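Translation initiation factor eIF-2B (Pyrococcus horikoshii, PDB 1VB5) probably catalyses the exchange of GDP for GTP on initiation factor 2, as the regulatory subunit of the archaeal exchange factor aIF2B. Local coordinates at residues Q105-G110 with I180-A185; E124-A129 with F136-T141. All blocks are in the same frame, centred on the assembly; numbering follows the deposited sequence.

Contact 1: residues Q105-G110 with I180-A185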
ATOM      1  N   GLN B 105     -17.180 -21.278  -8.388  1.00 26.76           N
ATOM      2  CA  GLN B 105     -17.745 -22.323  -7.539  1.00 25.96           C
ATOM      3  C   GLN B 105     -17.295 -22.101  -6.093  1.00 27.93           C
ATOM      4  O   GLN B 105     -18.044 -22.334  -5.142  1.00 28.17           O
ATOM      5  CB  GLN B 105     -17.252 -23.679  -8.042  1.00 32.35           C
ATOM      6  CG  GLN B 105     -18.177 -24.844  -7.786  1.00 44.06           C
ATOM      7  CD  GLN B 105     -17.591 -26.149  -8.296  1.00 50.18           C
ATOM      8  OE1 GLN B 105     -17.127 -26.236  -9.439  1.00 50.61           O
ATOM      9  NE2 GLN B 105     -17.610 -27.174  -7.449  1.00 50.82           N
ATOM     10  N   LEU B 106     -16.057 -21.645  -5.945  1.00 25.83           N
ATOM     11  CA  LEU B 106     -15.462 -21.371  -4.644  1.00 26.50           C
ATOM     12  C   LEU B 106     -16.212 -20.262  -3.903  1.00 30.27           C
ATOM     13  O   LEU B 106     -16.440 -20.349  -2.696  1.00 33.09           O
ATOM     14  CB  LEU B 106     -14.003 -20.961  -4.845  1.00 30.73           C
ATOM     15  CG  LEU B 106     -13.107 -20.604  -3.662  1.00 26.45           C
ATOM     16  CD1 LEU B 106     -12.972 -21.801  -2.725  1.00 19.24           C
ATOM     17  CD2 LEU B 106     -11.734 -20.196  -4.201  1.00 19.55           C
ATOM     18  N   ILE B 107     -16.586 -19.218  -4.636  1.00 24.00           N
ATOM     19  CA  ILE B 107     -17.298 -18.080  -4.066  1.00 23.64           C
ATOM     20  C   ILE B 107     -18.633 -18.501  -3.439  1.00 26.93           C
ATOM     21  O   ILE B 107     -19.288 -19.428  -3.918  1.00 26.24           O
ATOM     22  CB  ILE B 107     -17.530 -16.997  -5.158  1.00 21.70           C
ATOM     23  CG1 ILE B 107     -16.177 -16.459  -5.634  1.00 25.00           C
ATOM     24  CG2 ILE B 107     -18.383 -15.863  -4.612  1.00 27.97           C
ATOM     25  CD1 ILE B 107     -16.248 -15.493  -6.796  1.00 32.87           C
ATOM     26  N   ASP B 108     -19.020 -17.825  -2.361  1.00 28.89           N
ATOM     27  CA  ASP B 108     -20.271 -18.125  -1.670  1.00 30.87           C
ATOM     28  C   ASP B 108     -21.139 -16.882  -1.500  1.00 36.43           C
ATOM     29  O   ASP B 108     -20.645 -15.754  -1.557  1.00 34.59           O
ATOM     30  CB  ASP B 108     -19.991 -18.709  -0.284  1.00 36.27           C
ATOM     31  CG  ASP B 108     -19.324 -20.065  -0.341  1.00 45.05           C
ATOM     32  OD1 ASP B 108     -18.898 -20.548   0.731  1.00 49.19           O
ATOM     33  OD2 ASP B 108     -19.229 -20.650  -1.445  1.00 54.13           O
ATOM     34  N   ASP B 109     -22.433 -17.103  -1.280  1.00 35.70           N
ATOM     35  CA  ASP B 109     -23.384 -16.017  -1.071  1.00 31.50           C
ATOM     36  C   ASP B 109     -23.008 -15.233   0.162  1.00 32.82           C
ATOM     37  O   ASP B 109     -22.645 -15.814   1.186  1.00 39.10           O
ATOM     38  CB  ASP B 109     -24.802 -16.566  -0.888  1.00 44.86           C
ATOM     39  CG  ASP B 109     -25.531 -16.731  -2.198  1.00 46.14           C
ATOM     40  OD1 ASP B 109     -25.708 -15.715  -2.902  1.00 46.77           O
ATOM     41  OD2 ASP B 109     -25.926 -17.873  -2.523  1.00 58.17           O
ATOM     42  N   GLY B 110     -22.930 -14.056  -0.152  1.00 29.92           N
ATOM     43  CA  GLY B 110     -22.676 -13.242   1.024  1.00 21.50           C
ATOM     44  C   GLY B 110     -21.207 -12.866   1.187  1.00 27.15           C
ATOM     45  O   GLY B 110     -20.841 -12.136   2.109  1.00 28.00           O
ATOM     46  N   ILE B 180     -13.001 -13.364   2.022  1.00 16.47           N
ATOM     47  CA  ILE B 180     -12.106 -14.132   1.169  1.00 16.83           C
ATOM     48  C   ILE B 180     -11.338 -13.203   0.240  1.00 18.67           C
ATOM     49  O   ILE B 180     -11.843 -12.164  -0.173  1.00 22.07           O
ATOM     50  CB  ILE B 180     -12.894 -15.176   0.332  1.00 17.46           C
ATOM     51  CG1 ILE B 180     -11.930 -16.017  -0.504  1.00 17.38           C
ATOM     52  CG2 ILE B 180     -13.895 -14.479  -0.572  1.00 17.33           C
ATOM     53  CD1 ILE B 180     -12.598 -17.221  -1.175  1.00 15.34           C
ATOM     54  N   ALA B 181     -10.105 -13.582  -0.070  1.00 18.61           N
ATOM     55  CA  ALA B 181      -9.255 -12.797  -0.946  1.00 14.48           C
ATOM     56  C   ALA B 181      -8.921 -13.631  -2.180  1.00 20.68           C
ATOM     57  O   ALA B 181      -8.639 -14.829  -2.076  1.00 15.71           O
ATOM     58  CB  ALA B 181      -7.972 -12.402  -0.213  1.00 14.79           C
ATOM     59  N   ILE B 182      -8.964 -12.991  -3.345  1.00 16.05           N
ATOM     60  CA  ILE B 182      -8.662 -13.650  -4.603  1.00 13.81           C
ATOM     61  C   ILE B 182      -7.835 -12.714  -5.470  1.00 15.73           C
ATOM     62  O   ILE B 182      -8.316 -11.661  -5.884  1.00 22.39           O
ATOM     63  CB  ILE B 182      -9.953 -14.023  -5.381  1.00 16.18           C
ATOM     64  CG1 ILE B 182     -10.810 -14.982  -4.554  1.00 20.49           C
ATOM     65  CG2 ILE B 182      -9.593 -14.675  -6.711  1.00 21.93           C
ATOM     66  CD1 ILE B 182     -12.110 -15.401  -5.236  1.00 19.56           C
ATOM     67  N   VAL B 183      -6.588 -13.089  -5.731  1.00 17.04           N
ATOM     68  CA  VAL B 183      -5.715 -12.283  -6.568  1.00 14.46           C
ATOM     69  C   VAL B 183      -5.190 -13.140  -7.713  1.00 19.68           C
ATOM     70  O   VAL B 183      -5.291 -14.371  -7.680  1.00 18.41           O
ATOM     71  CB  VAL B 183      -4.512 -11.720  -5.770  1.00 19.41           C
ATOM     72  CG1 VAL B 183      -5.015 -10.880  -4.590  1.00 21.34           C
ATOM     73  CG2 VAL B 183      -3.625 -12.857  -5.274  1.00 14.36           C
ATOM     74  N   GLY B 184      -4.647 -12.488  -8.732  1.00 19.46           N
ATOM     75  CA  GLY B 184      -4.103 -13.213  -9.862  1.00 18.98           C
ATOM     76  C   GLY B 184      -2.642 -13.521  -9.606  1.00 20.35           C
ATOM     77  O   GLY B 184      -2.194 -13.523  -8.455  1.00 23.03           O
ATOM     78  N   ALA B 185      -1.897 -13.773 -10.676  1.00 19.22           N
ATOM     79  CA  ALA B 185      -0.480 -14.077 -10.569  1.00 15.23           C
ATOM     80  C   ALA B 185       0.204 -13.926 -11.918  1.00 19.70           C
ATOM     81  O   ALA B 185      -0.374 -14.252 -12.961  1.00 26.50           O
ATOM     82  CB  ALA B 185      -0.288 -15.492 -10.054  1.00 17.62           C
TER

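Contact 2: residues E124-A129 with F136-T141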
ATOM      1  N   GLU B 124     -12.904 -12.671 -14.612  1.00 22.85           N
ATOM      2  CA  GLU B 124     -13.828 -13.659 -15.161  1.00 21.28           C
ATOM      3  C   GLU B 124     -14.377 -14.574 -14.078  1.00 22.93           C
ATOM      4  O   GLU B 124     -15.494 -15.087 -14.197  1.00 24.51           O
ATOM      5  CB  GLU B 124     -13.165 -14.477 -16.271  1.00 23.34           C
ATOM      6  CG  GLU B 124     -13.016 -13.698 -17.572  1.00 31.86           C
ATOM      7  CD  GLU B 124     -14.297 -12.967 -17.969  1.00 38.73           C
ATOM      8  OE1 GLU B 124     -15.363 -13.619 -18.030  1.00 40.84           O
ATOM      9  OE2 GLU B 124     -14.237 -11.742 -18.226  1.00 36.43           O
ATOM     10  N   ILE B 125     -13.600 -14.779 -13.019  1.00 20.15           N
ATOM     11  CA  ILE B 125     -14.063 -15.603 -11.909  1.00 20.15           C
ATOM     12  C   ILE B 125     -15.240 -14.871 -11.275  1.00 22.64           C
ATOM     13  O   ILE B 125     -16.289 -15.452 -11.004  1.00 25.69           O
ATOM     14  CB  ILE B 125     -12.970 -15.787 -10.819  1.00 16.78           C
ATOM     15  CG1 ILE B 125     -11.853 -16.696 -11.340  1.00 19.97           C
ATOM     16  CG2 ILE B 125     -13.587 -16.376  -9.553  1.00 14.21           C
ATOM     17  CD1 ILE B 125     -10.724 -16.918 -10.337  1.00 16.34           C
ATOM     18  N   ILE B 126     -15.048 -13.580 -11.040  1.00 23.39           N
ATOM     19  CA  ILE B 126     -16.077 -12.759 -10.421  1.00 22.82           C
ATOM     20  C   ILE B 126     -17.345 -12.670 -11.278  1.00 23.37           C
ATOM     21  O   ILE B 126     -18.458 -12.796 -10.768  1.00 25.28           O
ATOM     22  CB  ILE B 126     -15.506 -11.352 -10.109  1.00 21.84           C
ATOM     23  CG1 ILE B 126     -14.568 -11.451  -8.897  1.00 27.55           C
ATOM     24  CG2 ILE B 126     -16.618 -10.365  -9.842  1.00 19.77           C
ATOM     25  CD1 ILE B 126     -13.761 -10.179  -8.610  1.00 24.51           C
ATOM     26  N   ARG B 127     -17.172 -12.472 -12.578  1.00 21.37           N
ATOM     27  CA  ARG B 127     -18.303 -12.373 -13.491  1.00 23.06           C
ATOM     28  C   ARG B 127     -19.090 -13.677 -13.586  1.00 24.78           C
ATOM     29  O   ARG B 127     -20.323 -13.662 -13.637  1.00 23.25           O
ATOM     30  CB  ARG B 127     -17.820 -11.959 -14.881  1.00 22.63           C
ATOM     31  CG  ARG B 127     -17.509 -10.478 -15.004  1.00 21.93           C
ATOM     32  CD  ARG B 127     -16.936 -10.134 -16.367  1.00 19.86           C
ATOM     33  NE  ARG B 127     -16.963  -8.693 -16.583  1.00 19.54           N
ATOM     34  CZ  ARG B 127     -16.247  -8.058 -17.504  1.00 18.06           C
ATOM     35  NH1 ARG B 127     -15.435  -8.735 -18.305  1.00 16.30           N
ATOM     36  NH2 ARG B 127     -16.339  -6.738 -17.616  1.00 21.72           N
ATOM     37  N   THR B 128     -18.378 -14.801 -13.617  1.00 24.15           N
ATOM     38  CA  THR B 128     -19.031 -16.099 -13.702  1.00 24.90           C
ATOM     39  C   THR B 128     -19.844 -16.359 -12.436  1.00 28.52           C
ATOM     40  O   THR B 128     -20.934 -16.931 -12.494  1.00 27.25           O
ATOM     41  CB  THR B 128     -18.003 -17.243 -13.887  1.00 25.73           C
ATOM     42  OG1 THR B 128     -17.310 -17.071 -15.131  1.00 21.59           O
ATOM     43  CG2 THR B 128     -18.707 -18.604 -13.889  1.00 17.17           C
ATOM     44  N   ALA B 129     -19.318 -15.932 -11.292  1.00 26.76           N
ATOM     45  CA  ALA B 129     -20.020 -16.131 -10.026  1.00 29.70           C
ATOM     46  C   ALA B 129     -21.311 -15.319 -10.016  1.00 29.32           C
ATOM     47  O   ALA B 129     -22.350 -15.793  -9.552  1.00 27.13           O
ATOM     48  CB  ALA B 129     -19.126 -15.720  -8.847  1.00 28.84           C
ATOM     49  N   PHE B 136     -22.576 -11.042  -3.753  1.00 30.94           N
ATOM     50  CA  PHE B 136     -21.337 -10.679  -3.088  1.00 26.49           C
ATOM     51  C   PHE B 136     -20.940  -9.249  -3.426  1.00 29.62           C
ATOM     52  O   PHE B 136     -21.544  -8.613  -4.294  1.00 30.83           O
ATOM     53  CB  PHE B 136     -20.227 -11.647  -3.510  1.00 21.27           C
ATOM     54  CG  PHE B 136     -19.989 -11.685  -4.996  1.00 23.01           C
ATOM     55  CD1 PHE B 136     -19.164 -10.749  -5.606  1.00 16.68           C
ATOM     56  CD2 PHE B 136     -20.606 -12.652  -5.788  1.00 23.90           C
ATOM     57  CE1 PHE B 136     -18.953 -10.772  -6.984  1.00 26.46           C
ATOM     58  CE2 PHE B 136     -20.403 -12.685  -7.166  1.00 21.46           C
ATOM     59  CZ  PHE B 136     -19.575 -11.744  -7.767  1.00 21.00           C
ATOM     60  N   LYS B 137     -19.925  -8.752  -2.726  1.00 24.50           N
ATOM     61  CA  LYS B 137     -19.410  -7.407  -2.937  1.00 26.06           C
ATOM     62  C   LYS B 137     -17.906  -7.538  -3.109  1.00 22.66           C
ATOM     63  O   LYS B 137     -17.297  -8.487  -2.611  1.00 24.11           O
ATOM     64  CB  LYS B 137     -19.705  -6.511  -1.726  1.00 33.21           C
ATOM     65  CG  LYS B 137     -21.179  -6.396  -1.367  1.00 49.70           C
ATOM     66  CD  LYS B 137     -21.374  -5.611  -0.073  1.00 55.07           C
ATOM     67  CE  LYS B 137     -22.824  -5.677   0.402  1.00 60.58           C
ATOM     68  NZ  LYS B 137     -23.024  -4.976   1.709  1.00 60.49           N
ATOM     69  N   VAL B 138     -17.305  -6.583  -3.802  1.00 16.76           N
ATOM     70  CA  VAL B 138     -15.875  -6.620  -4.028  1.00 18.15           C
ATOM     71  C   VAL B 138     -15.158  -5.378  -3.502  1.00 24.38           C
ATOM     72  O   VAL B 138     -15.641  -4.258  -3.639  1.00 21.75           O
ATOM     73  CB  VAL B 138     -15.558  -6.757  -5.531  1.00 16.37           C
ATOM     74  CG1 VAL B 138     -14.051  -6.827  -5.745  1.00 15.40           C
ATOM     75  CG2 VAL B 138     -16.238  -7.998  -6.091  1.00 16.53           C
ATOM     76  N   ILE B 139     -14.006  -5.600  -2.881  1.00 21.36           N
ATOM     77  CA  ILE B 139     -13.182  -4.514  -2.380  1.00 18.12           C
ATOM     78  C   ILE B 139     -11.922  -4.643  -3.213  1.00 19.80           C
ATOM     79  O   ILE B 139     -11.325  -5.719  -3.278  1.00 23.31           O
ATOM     80  CB  ILE B 139     -12.842  -4.683  -0.877  1.00 17.58           C
ATOM     81  CG1 ILE B 139     -14.131  -4.693  -0.051  1.00 20.88           C
ATOM     82  CG2 ILE B 139     -11.936  -3.549  -0.421  1.00 12.21           C
ATOM     83  CD1 ILE B 139     -13.944  -5.080   1.406  1.00 23.50           C
ATOM     84  N   LEU B 140     -11.531  -3.562  -3.876  1.00 22.51           N
ATOM     85  CA  LEU B 140     -10.343  -3.595  -4.714  1.00 15.38           C
ATOM     86  C   LEU B 140      -9.507  -2.336  -4.542  1.00 16.97           C
ATOM     87  O   LEU B 140     -10.021  -1.287  -4.170  1.00 16.42           O
ATOM     88  CB  LEU B 140     -10.759  -3.754  -6.172  1.00 17.82           C
ATOM     89  CG  LEU B 140     -11.640  -2.629  -6.709  1.00 17.65           C
ATOM     90  CD1 LEU B 140     -10.794  -1.688  -7.552  1.00 15.21           C
ATOM     91  CD2 LEU B 140     -12.768  -3.218  -7.535  1.00 17.54           C
ATOM     92  N   THR B 141      -8.215  -2.447  -4.827  1.00 18.13           N
ATOM     93  CA  THR B 141      -7.303  -1.323  -4.687  1.00 18.63           C
ATOM     94  C   THR B 141      -7.133  -0.599  -6.010  1.00 20.70           C
ATOM     95  O   THR B 141      -7.253  -1.207  -7.072  1.00 19.19           O
ATOM     96  CB  THR B 141      -5.907  -1.788  -4.232  1.00 14.60           C
ATOM     97  OG1 THR B 141      -5.313  -2.588  -5.264  1.00 22.22           O
ATOM     98  CG2 THR B 141      -6.005  -2.603  -2.969  1.00 13.12           C
TER

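Contact 1: residues Q105-G110 with I180-A185
Ile107 and Ile180 mark the closest approach of the two backbones, with 8.4 Å between their CA atoms, where the chain runs off the end of helix 78-106 and passes over strand 180-183. This strand lies near the middle of the mainly parallel sheet of a Rossmann-like domain, next to strand 111-115, which the 105-110 segment goes on to enter. The contact thus lays the end of a long helix on one face of the sheet, and its chemistry is purely aliphatic. Ile180 and Ile182, two residues apart along the strand, both point at the helix end, whereas Ala181 between them packs on the opposite face against Cys207 of helix 200-209, which is disulfide-bonded to Cys175. Both torsions of Ile180 are extended (chi1 -177°), which carries its CD1 up to the branch point of Leu106, 4.2 Å from CG. Tyr215 of strand 214-217 also touches Leu106. Ile107, the first residue to leave helical geometry, is buried more deeply, packed also on Ile113 and Ile125. Its carbonyl O, no longer within the helix, accepts a hydrogen bond from Lys134 NZ. On the apolar side of the same residue, the CG1 methylene of Ile107 rests against the terminal CD1 methyl of Ile182, 4.2 Å away.

Contact 2: residues E124-A129 with F136-T141
Ile126 and Ala129 of helix 120-131 grip Phe136 in the second half of a beta-alpha-beta crossover, formed by strand 111-115, the helix and strand 136-141. Helix and strand segments run nearly antiparallel (161°), their axes 10.7 Å apart at closest approach. The tight part is the outer end of the phenyl ring: CE1 and CE2 each lie 3.7 Å from a methyl, Ile126 CG2 and Ala129 CB respectively. The ring edge at CZ meets Ile126 O, 3.4 Å away. With CG lodged between backbone N and carbonyl carbon (chi1 58°), the ring extends to the helix backbone. An alanine here would remove the ring and is likely to leave a gap beside Ile126 and Ala129, depriving both of their aromatic partner. Farther along the strand the fit is looser, Ile126 CD1 and Val138 CG2 meeting tip to tip at 4.2 Å, with Leu156 of helix 148-158 touching both residues. Arg127 and Thr128 both point away from the strand; Thr128 packs on Ala100 and Ala104 of helix 78-106, while Arg127 remains partly exposed. Arg127 bridges to Glu155, and its NH1 donates nearly within the guanidinium plane to Glu124 OE2, 3.2 Å away.

Overall arrangement
Contact 2 is nested along the chain inside the loop that contact 1 closes, and their centres lie about 7 Å apart. Both are buried and both pack helical elements on the same sheet, contact 1 on strand 180-183 and contact 2 on strand 136-141, with strand 111-115 between these two. Ile107 joins them: its CD1 lies 3.5 Å from Ala129 CB, and its CG2 is 4.1 Å from Phe136 CD2, making one continuous apolar layer. Contact 1 is wholly aliphatic at the end of its helix; contact 2 brings in an aromatic ring and a backbone carbonyl, and its helix also carries charged and hydroxyl groups on the side turned from its strand.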